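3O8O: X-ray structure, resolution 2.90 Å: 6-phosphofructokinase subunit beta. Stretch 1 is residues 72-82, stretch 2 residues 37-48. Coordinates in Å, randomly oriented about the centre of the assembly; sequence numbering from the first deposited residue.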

ATOM      1  N   ASN B  72      40.477  15.499  14.437  1.00 49.20           N
ATOM      2  CA  ASN B  72      41.192  14.427  13.781  1.00 48.97           C
ATOM      3  C   ASN B  72      42.593  14.905  13.364  1.00 48.86           C
ATOM      4  O   ASN B  72      43.519  14.096  13.234  1.00 48.68           O
ATOM      5  CB  ASN B  72      40.394  13.899  12.596  1.00 65.07           C
ATOM      6  CG  ASN B  72      39.185  13.105  13.033  1.00 65.35           C
ATOM      7  OD1 ASN B  72      39.090  12.695  14.187  1.00 65.12           O
ATOM      8  ND2 ASN B  72      38.258  12.875  12.115  1.00 65.58           N
ATOM      9  N   ILE B  73      42.767  16.213  13.191  1.00 45.63           N
ATOM     10  CA  ILE B  73      44.086  16.724  12.824  1.00 46.09           C
ATOM     11  C   ILE B  73      44.911  17.085  14.078  1.00 48.19           C
ATOM     12  O   ILE B  73      46.053  17.548  13.983  1.00 47.17           O
ATOM     13  CB  ILE B  73      43.972  17.935  11.851  1.00 27.73           C
ATOM     14  CG1 ILE B  73      43.423  19.191  12.580  1.00 27.73           C
ATOM     15  CG2 ILE B  73      43.089  17.526  10.689  1.00 27.73           C
ATOM     16  CD1 ILE B  73      43.095  20.366  11.669  1.00 57.40           C
ATOM     17  N   GLY B  74      44.323  16.851  15.252  1.00 81.28           N
ATOM     18  CA  GLY B  74      45.005  17.118  16.513  1.00 81.28           C
ATOM     19  C   GLY B  74      45.247  18.567  16.923  1.00 81.28           C
ATOM     20  O   GLY B  74      44.938  19.517  16.187  1.00 81.28           O
ATOM     21  N   THR B  75      45.804  18.730  18.123  1.00 61.83           N
ATOM     22  CA  THR B  75      46.124  20.050  18.667  1.00 61.83           C
ATOM     23  C   THR B  75      47.147  19.824  19.759  1.00 61.83           C
ATOM     24  O   THR B  75      46.966  18.955  20.616  1.00 61.83           O
ATOM     25  CB  THR B  75      44.881  20.736  19.261  1.00 70.16           C
ATOM     26  OG1 THR B  75      45.258  21.936  19.952  1.00 68.81           O
ATOM     27  CG2 THR B  75      44.175  19.786  20.214  1.00 70.71           C
ATOM     28  N   ALA B  76      48.239  20.582  19.707  1.00 80.16           N
ATOM     29  CA  ALA B  76      49.308  20.454  20.698  1.00 80.16           C
ATOM     30  C   ALA B  76      49.653  21.793  21.340  1.00 80.16           C
ATOM     31  O   ALA B  76      49.268  22.856  20.843  1.00 80.16           O
ATOM     32  CB  ALA B  76      50.549  19.847  20.060  1.00 73.42           C
ATOM     33  N   ARG B  77      50.363  21.724  22.463  1.00 79.39           N
ATOM     34  CA  ARG B  77      50.767  22.916  23.192  1.00 79.39           C
ATOM     35  C   ARG B  77      51.924  23.473  22.382  1.00 79.39           C
ATOM     36  O   ARG B  77      52.868  22.745  22.049  1.00 79.39           O
ATOM     37  N   CYS B  78      51.839  24.753  22.030  1.00 81.28           N
ATOM     38  CA  CYS B  78      52.898  25.360  21.229  1.00 81.28           C
ATOM     39  C   CYS B  78      54.078  25.873  22.040  1.00 81.28           C
ATOM     40  O   CYS B  78      53.949  26.828  22.809  1.00 81.28           O
ATOM     41  N   MET B  79      55.221  25.210  21.857  1.00 81.28           N
ATOM     42  CA  MET B  79      56.470  25.568  22.530  1.00 81.28           C
ATOM     43  C   MET B  79      57.258  26.479  21.569  1.00 81.28           C
ATOM     44  O   MET B  79      57.280  27.721  21.693  1.00 81.28           O
ATOM     45  CB  MET B  79      57.320  24.313  22.803  1.00 81.28           C
ATOM     46  CG  MET B  79      56.572  23.088  23.369  1.00 81.28           C
ATOM     47  SD  MET B  79      57.637  21.554  23.721  1.00 81.28           S
ATOM     48  CE  MET B  79      58.270  21.989  25.391  1.00 81.28           C
ATOM     49  N   GLU B  80      57.888  25.807  20.607  1.00 81.28           N
ATOM     50  CA  GLU B  80      58.718  26.386  19.556  1.00 81.28           C
ATOM     51  C   GLU B  80      58.167  27.647  18.870  1.00 81.28           C
ATOM     52  O   GLU B  80      58.933  28.541  18.508  1.00 81.28           O
ATOM     53  CB  GLU B  80      58.979  25.303  18.500  1.00 81.28           C
ATOM     54  CG  GLU B  80      58.545  23.870  18.919  1.00 81.28           C
ATOM     55  CD  GLU B  80      57.008  23.640  18.998  1.00 81.28           C
ATOM     56  OE1 GLU B  80      56.600  22.491  19.306  1.00 81.28           O
ATOM     57  OE2 GLU B  80      56.212  24.587  18.757  1.00 81.28           O
ATOM     58  N   PHE B  81      56.849  27.718  18.683  1.00 81.28           N
ATOM     59  CA  PHE B  81      56.239  28.868  18.015  1.00 81.28           C
ATOM     60  C   PHE B  81      56.327  30.143  18.855  1.00 81.28           C
ATOM     61  O   PHE B  81      56.039  31.237  18.359  1.00 81.28           O
ATOM     62  N   LYS B  82      56.714  30.011  20.128  1.00 81.28           N
ATOM     63  CA  LYS B  82      56.845  31.184  20.986  1.00 81.28           C
ATOM     64  C   LYS B  82      58.071  31.960  20.501  1.00 81.28           C
ATOM     65  O   LYS B  82      58.038  33.192  20.361  1.00 81.28           O
TER
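Stretch 2 (37-48) FVVMEGYEGLVR

Stretch 2 ends a strand at Val-39, passes through Met-40 and Glu-41, and then goes on into a helix that ends at Val-47, with Arg-48 the first residue to leave helical backbone angles. Stretch 1 is mostly loop and follows it in the same direction: Ile-73 lies nearest Met-40 (CA to CA 4.9 Å), Thr-75 nearest Glu-41 (CA to CA 4.3 Å), and Phe-81 nearest Val-47 (CA to CA 6.6 Å). Among these pairs the backbones lie closest at Thr-75 and Glu-41 and are wider apart at Phe-81 and Val-47; together the two stretches bury 556 Å².

Walking along stretch 1, Asn-72 stands clear of the contact, its side chain leading away. Ile-73 is the anchor. Its side chain, in the p rotamer at chi1 and t at chi2, is buried against the end of the strand, where CG2 lies 3.0 Å from CG1 of Val-38, a very close approach for two methyl groups. Its CD1 comes within 3.9 Å of the backbone O of Val-39, and its CB is 3.9 Å from SD of Met-40. A branched aliphatic side chain suits this buried place beside the apolar side chains of Val-38 and Met-40. Its backbone contributes as well: Ile-73 O accepts the one hydrogen bond between the stretches, from Glu-41 N at 2.9 Å, and also receives a CA-H...O contact from Met-40 CA at 3.3 Å. One carbonyl thus fastens the loop to the turn just after the strand.

Gly-74 follows with phi of 70°, a value that by itself favours glycine. Here there is a second reason: a CB at this position would point toward stretch 2 and fall 2.3 Å from OE2 of Glu-41, a clash. Without one, Gly-74 CA can rest 3.8 Å from that same OE2. Thr-75 has an extended backbone and turns its side chain away, where OG1 is hydrogen-bonded elsewhere in the structure; what it offers stretch 2 is main chain, its CA lying 3.9 Å from Gly-42 N. Gly-42 has phi of 59°, which by itself favours glycine; a CB there would point toward stretch 1, 3.3 Å from Ala-76 N.

Ala-76 points its CB toward the turn, 3.5 Å from Glu-41 O and 3.8 Å from Glu-41 OE1, so a single methyl covers part of that residue. From Arg-77 to Met-79 no atom comes within 4.5 Å of stretch 2; the side chains of Arg-77 and Cys-78 are not modelled, and that of Met-79 leads away at its end.

Contact resumes at Glu-80, whose CB points toward the helix. Glutamate suits this place because its carboxylate, folded back on the neighbouring backbone, can accept amide hydrogen bonds: OE2 takes one from Phe-81 N at 3.2 Å and a weak one from Met-79 N at 3.3 Å. So held, OE2 packs 3.8 Å from Glu-44 CA and 3.5 Å from Val-47 CG2. Phe-81, modelled as backbone alone, places its N 3.9 Å from Val-47 CG2, and Lys-82 lies beyond the contact.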

ATOM      1  N   PHE B  37      44.526  22.178   2.645  1.00 73.88           N
ATOM      2  CA  PHE B  37      45.623  21.708   3.475  1.00 72.25           C
ATOM      3  C   PHE B  37      45.195  21.631   4.936  1.00 72.40           C
ATOM      4  O   PHE B  37      44.428  22.463   5.444  1.00 72.25           O
ATOM      5  CB  PHE B  37      46.862  22.613   3.357  1.00 47.56           C
ATOM      6  CG  PHE B  37      47.769  22.262   2.213  1.00 46.89           C
ATOM      7  CD1 PHE B  37      47.502  22.733   0.929  1.00 46.44           C
ATOM      8  CD2 PHE B  37      48.849  21.403   2.405  1.00 46.06           C
ATOM      9  CE1 PHE B  37      48.288  22.352  -0.145  1.00 45.44           C
ATOM     10  CE2 PHE B  37      49.643  21.009   1.340  1.00 45.04           C
ATOM     11  CZ  PHE B  37      49.363  21.481   0.057  1.00 45.33           C
ATOM     12  N   VAL B  38      45.708  20.616   5.605  1.00 71.35           N
ATOM     13  CA  VAL B  38      45.426  20.405   7.005  1.00 72.44           C
ATOM     14  C   VAL B  38      46.765  20.500   7.747  1.00 73.98           C
ATOM     15  O   VAL B  38      47.790  20.028   7.252  1.00 75.96           O
ATOM     16  CB  VAL B  38      44.769  19.019   7.183  1.00 55.12           C
ATOM     17  CG1 VAL B  38      45.016  18.484   8.564  1.00 54.62           C
ATOM     18  CG2 VAL B  38      43.282  19.128   6.926  1.00 54.21           C
ATOM     19  N   VAL B  39      46.768  21.133   8.912  1.00 58.16           N
ATOM     20  CA  VAL B  39      47.996  21.263   9.686  1.00 58.36           C
ATOM     21  C   VAL B  39      47.854  20.404  10.911  1.00 58.98           C
ATOM     22  O   VAL B  39      46.997  20.660  11.758  1.00 58.54           O
ATOM     23  CB  VAL B  39      48.245  22.720  10.144  1.00 74.23           C
ATOM     24  CG1 VAL B  39      49.405  22.769  11.104  1.00 74.41           C
ATOM     25  CG2 VAL B  39      48.553  23.594   8.957  1.00 73.72           C
ATOM     26  N   MET B  40      48.695  19.386  11.012  1.00 77.20           N
ATOM     27  CA  MET B  40      48.652  18.477  12.145  1.00 79.80           C
ATOM     28  C   MET B  40      49.219  19.089  13.431  1.00 81.28           C
ATOM     29  O   MET B  40      50.047  19.993  13.388  1.00 81.28           O
ATOM     30  CB  MET B  40      49.408  17.195  11.796  1.00 66.46           C
ATOM     31  CG  MET B  40      48.869  16.496  10.555  1.00 68.47           C
ATOM     32  SD  MET B  40      47.154  15.954  10.693  1.00 69.20           S
ATOM     33  CE  MET B  40      47.292  14.305  10.038  1.00 69.33           C
ATOM     34  N   GLU B  41      48.741  18.595  14.571  1.00 68.29           N
ATOM     35  CA  GLU B  41      49.178  19.034  15.890  1.00 68.54           C
ATOM     36  C   GLU B  41      49.296  20.532  16.149  1.00 69.45           C
ATOM     37  O   GLU B  41      50.262  20.969  16.776  1.00 69.45           O
ATOM     38  CB  GLU B  41      50.507  18.373  16.236  1.00 80.93           C
ATOM     39  CG  GLU B  41      50.452  16.860  16.265  1.00 81.28           C
ATOM     40  CD  GLU B  41      49.383  16.321  17.189  1.00 81.28           C
ATOM     41  OE1 GLU B  41      49.453  16.575  18.413  1.00 81.28           O
ATOM     42  OE2 GLU B  41      48.471  15.639  16.676  1.00 81.28           O
ATOM     43  N   GLY B  42      48.326  21.316  15.679  1.00 78.28           N
ATOM     44  CA  GLY B  42      48.348  22.757  15.913  1.00 77.89           C
ATOM     45  C   GLY B  42      49.554  23.521  15.391  1.00 77.32           C
ATOM     46  O   GLY B  42      50.120  23.166  14.362  1.00 77.08           O
ATOM     47  N   TYR B  43      49.952  24.575  16.097  1.00 71.66           N
ATOM     48  CA  TYR B  43      51.097  25.373  15.657  1.00 71.41           C
ATOM     49  C   TYR B  43      52.381  24.548  15.541  1.00 71.47           C
ATOM     50  O   TYR B  43      53.184  24.772  14.618  1.00 70.52           O
ATOM     51  CB  TYR B  43      51.324  26.566  16.592  1.00 54.07           C
ATOM     52  CG  TYR B  43      50.301  27.678  16.439  1.00 54.54           C
ATOM     53  CD1 TYR B  43      50.255  28.466  15.288  1.00 54.31           C
ATOM     54  CD2 TYR B  43      49.341  27.912  17.439  1.00 54.96           C
ATOM     55  CE1 TYR B  43      49.263  29.467  15.136  1.00 54.78           C
ATOM     56  CE2 TYR B  43      48.349  28.900  17.298  1.00 54.97           C
ATOM     57  CZ  TYR B  43      48.306  29.674  16.151  1.00 55.01           C
ATOM     58  OH  TYR B  43      47.286  30.616  16.021  1.00 54.53           O
ATOM     59  N   GLU B  44      52.576  23.603  16.470  1.00 80.54           N
ATOM     60  CA  GLU B  44      53.767  22.759  16.443  1.00 81.02           C
ATOM     61  C   GLU B  44      53.906  22.303  15.003  1.00 81.28           C
ATOM     62  O   GLU B  44      54.996  22.306  14.427  1.00 81.28           O
ATOM     63  N   GLY B  45      52.769  21.932  14.421  1.00 81.28           N
ATOM     64  CA  GLY B  45      52.740  21.457  13.050  1.00 81.28           C
ATOM     65  C   GLY B  45      53.395  22.425  12.104  1.00 81.28           C
ATOM     66  O   GLY B  45      53.987  22.023  11.105  1.00 81.28           O
ATOM     67  N   LEU B  46      53.286  23.710  12.414  1.00 81.28           N
ATOM     68  CA  LEU B  46      53.894  24.710  11.563  1.00 81.28           C
ATOM     69  C   LEU B  46      55.407  24.726  11.739  1.00 81.28           C
ATOM     70  O   LEU B  46      56.141  24.915  10.768  1.00 81.28           O
ATOM     71  CB  LEU B  46      53.298  26.084  11.851  1.00 53.09           C
ATOM     72  CG  LEU B  46      51.918  26.239  11.229  1.00 52.51           C
ATOM     73  CD1 LEU B  46      51.479  27.681  11.329  1.00 52.12           C
ATOM     74  CD2 LEU B  46      51.972  25.812   9.771  1.00 52.49           C
ATOM     75  N   VAL B  47      55.867  24.520  12.973  1.00 81.28           N
ATOM     76  CA  VAL B  47      57.301  24.501  13.239  1.00 81.28           C
ATOM     77  C   VAL B  47      57.878  23.312  12.488  1.00 81.28           C
ATOM     78  O   VAL B  47      58.824  23.454  11.717  1.00 81.28           O
ATOM     79  CB  VAL B  47      57.615  24.365  14.738  1.00 61.00           C
ATOM     80  CG1 VAL B  47      59.119  24.278  14.944  1.00 60.24           C
ATOM     81  CG2 VAL B  47      57.059  25.562  15.490  1.00 60.75           C
ATOM     82  N   ARG B  48      57.320  22.130  12.722  1.00 81.28           N
ATOM     83  CA  ARG B  48      57.773  20.955  11.985  1.00 81.28           C
ATOM     84  C   ARG B  48      57.168  21.236  10.609  1.00 81.28           C
ATOM     85  O   ARG B  48      56.271  22.082  10.494  1.00 81.28           O
ATOM     86  CB  ARG B  48      57.176  19.681  12.581  1.00 81.28           C
ATOM     87  CG  ARG B  48      57.365  19.552  14.069  1.00 81.28           C
ATOM     88  CD  ARG B  48      57.157  18.131  14.507  1.00 81.28           C
ATOM     89  NE  ARG B  48      57.573  17.950  15.888  1.00 81.28           N
ATOM     90  CZ  ARG B  48      57.872  16.771  16.426  1.00 81.28           C
ATOM     91  NH1 ARG B  48      57.800  15.661  15.693  1.00 81.28           N
ATOM     92  NH2 ARG B  48      58.255  16.706  17.698  1.00 81.28           N
TER